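Uncharacterized protein (Aeromonas hydrophila J-1, PDB 6R1J) is the AhlC component of AHL, the tripartite alpha-pore-forming toxin of Aeromonas hydrophila, seen here in soluble form as a head mutant. Local coordinates at the interface of chains A and B. Residues are numbered along the deposited sequence; one frame, centred on the assembly and turned at random. Chains: chain A/B, Uncharacterized protein.

The interface of chains A and B. Residues chain A 231, 249-250, 252-253, 256-257; chain B 152, 156, 166.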
loop_
_atom_site.group_PDB
_atom_site.type_symbol
_atom_site.label_atom_id
_atom_site.label_comp_id
_atom_site.label_asym_id
_atom_site.label_seq_id
_atom_site.Cartn_x
_atom_site.Cartn_y
_atom_site.Cartn_z
ATOM N N ASP A 231 -37.798 19.913 17.490
ATOM C CA ASP A 231 -37.915 21.152 18.299
ATOM C C ASP A 231 -39.193 21.893 17.885
ATOM O O ASP A 231 -39.987 22.234 18.767
ATOM C CB ASP A 231 -36.652 22.001 18.139
ATOM C CG ASP A 231 -35.453 21.419 18.860
ATOM O OD1 ASP A 231 -35.676 20.758 19.885
ATOM O OD2 ASP A 231 -34.301 21.706 18.443
ATOM N N LEU A 249 -38.270 27.944 24.906
ATOM C CA LEU A 249 -37.283 26.842 25.035
ATOM C C LEU A 249 -37.081 26.157 23.682
ATOM O O LEU A 249 -35.911 26.036 23.271
ATOM C CB LEU A 249 -37.743 25.828 26.076
ATOM C CG LEU A 249 -36.777 24.675 26.342
ATOM C CD1 LEU A 249 -35.652 25.122 27.269
ATOM C CD2 LEU A 249 -37.521 23.489 26.930
ATOM N N PHE A 250 -38.166 25.772 23.004
ATOM C CA PHE A 250 -38.110 25.024 21.728
ATOM C C PHE A 250 -37.670 25.953 20.600
ATOM O O PHE A 250 -36.970 25.478 19.695
ATOM C CB PHE A 250 -39.418 24.259 21.515
ATOM C CG PHE A 250 -39.545 23.131 22.518
ATOM C CD1 PHE A 250 -38.640 22.078 22.496
ATOM C CD2 PHE A 250 -40.540 23.117 23.479
ATOM C CE1 PHE A 250 -38.711 21.046 23.423
ATOM C CE2 PHE A 250 -40.602 22.090 24.413
ATOM C CZ PHE A 250 -39.685 21.063 24.389
ATOM N N THR A 252 -35.494 28.357 21.005
ATOM C CA THR A 252 -34.053 28.520 21.295
ATOM C C THR A 252 -33.315 27.251 20.809
ATOM O O THR A 252 -32.258 27.393 20.133
ATOM C CB THR A 252 -33.833 28.860 22.769
ATOM O OG1 THR A 252 -34.547 30.072 23.054
ATOM C CG2 THR A 252 -32.368 29.023 23.100
ATOM N N ALA A 253 -33.855 26.052 21.110
ATOM C CA ALA A 253 -33.301 24.758 20.654
ATOM C C ALA A 253 -33.316 24.734 19.136
ATOM O O ALA A 253 -32.252 24.388 18.540
ATOM C CB ALA A 253 -34.071 23.578 21.256
ATOM N N THR A 256 -30.473 26.789 17.571
ATOM C CA THR A 256 -29.156 26.087 17.602
ATOM C C THR A 256 -29.046 25.146 16.395
ATOM O O THR A 256 -27.941 25.063 15.794
ATOM C CB THR A 256 -28.855 25.326 18.905
ATOM O OG1 THR A 256 -29.654 24.144 19.025
ATOM C CG2 THR A 256 -29.003 26.184 20.147
ATOM N N GLU A 257 -30.137 24.483 16.004
ATOM C CA GLU A 257 -30.091 23.484 14.897
ATOM C C GLU A 257 -29.960 24.254 13.593
ATOM O O GLU A 257 -29.157 23.836 12.738
ATOM C CB GLU A 257 -31.306 22.536 14.932
ATOM C CG GLU A 257 -31.434 21.758 16.242
ATOM C CD GLU A 257 -30.292 20.794 16.546
ATOM O OE1 GLU A 257 -29.443 20.582 15.673
ATOM O OE2 GLU A 257 -30.219 20.293 17.672
ATOM N N LYS B 152 -27.052 20.195 25.429
ATOM C CA LYS B 152 -28.182 20.786 24.667
ATOM C C LYS B 152 -29.391 19.852 24.799
ATOM O O LYS B 152 -30.493 20.344 25.097
ATOM C CB LYS B 152 -27.745 21.039 23.216
ATOM C CG LYS B 152 -28.716 21.766 22.288
ATOM C CD LYS B 152 -29.640 20.842 21.483
ATOM C CE LYS B 152 -30.609 21.579 20.571
ATOM N NZ LYS B 152 -31.746 20.760 20.060
ATOM N N THR B 156 -32.821 20.890 27.162
ATOM C CA THR B 156 -34.087 20.943 26.400
ATOM C C THR B 156 -35.091 19.985 27.047
ATOM O O THR B 156 -36.286 20.306 27.049
ATOM C CB THR B 156 -33.815 20.663 24.919
ATOM O OG1 THR B 156 -32.857 21.627 24.468
ATOM C CG2 THR B 156 -35.064 20.735 24.084
ATOM N N LEU B 166 -29.691 26.805 28.392
ATOM C CA LEU B 166 -29.680 26.518 26.935
ATOM C C LEU B 166 -29.228 27.781 26.206
ATOM O O LEU B 166 -28.457 27.668 25.233
ATOM C CB LEU B 166 -31.073 26.084 26.462
ATOM C CG LEU B 166 -31.196 25.764 24.978
ATOM C CD1 LEU B 166 -30.274 24.608 24.602
ATOM C CD2 LEU B 166 -32.627 25.451 24.589
#
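B:Lys152 reaches across to two carboxylates of chain A, A:Glu257 and A:Asp231, and gives this helix-on-helix patch its polar half. Its ammonium NZ donates to OE2 of A:Glu257 at 2.9 Å, on the anti lone pair, the one turned away from the other carboxylate oxygen. A:Asp231, on the neighbouring helix 163-236, meets the lysine tip to tip and offers the syn lone pair of OD2 to NZ of B:Lys152 at 3.2 Å. Both bonds are salt bridges, so one ammonium ties two helices of chain A to helix 81-157 of chain B; the paired acids would be expected to stabilise its positive charge. The lysine chain bends at chi2 (-92°) and then runs extended, which carries NZ past the methyl of A:Ala253. The side chain of A:Thr256 crosses that of B:Lys152 obliquely. OG1 of A:Thr256 sits between its own backbone N and carbonyl carbon (chi1 72°) and donates to O of A:Ala253 at 2.7 Å, in the carbonyl plane.

The apolar contacts lie on the earlier turns of helix 244-264, against B:Leu166 and B:Thr156. B:Leu166 pushes its CD2 methyl against the backbone of that helix, 3.7 Å from N of A:Ala253, while A:Leu249 crosses it at about a right angle and A:Thr252 slides past it in the opposite direction, methyl CG2 against the leucine tip. CD2 of A:Leu249 also comes to 3.4 Å from the backbone O of B:Thr156. B:Thr156, an engineered residue, brings its methyl CG2 obliquely to CE1 of A:Phe250, 3.7 Å away, from the side of the ring where A:Leu249 lies; CD2 of A:Leu249 sits over that face, offset toward the rim.

Chains A and B are copies of one protein, but the two do not pair by exact two-fold symmetry, and the structure alone does not show whether this pairing serves the toxin in solution. On the chain B side, the hydroxyl OG1 of B:Thr156 donates to O of B:Lys152 at 2.8 Å, tilted 27° from the carbonyl plane.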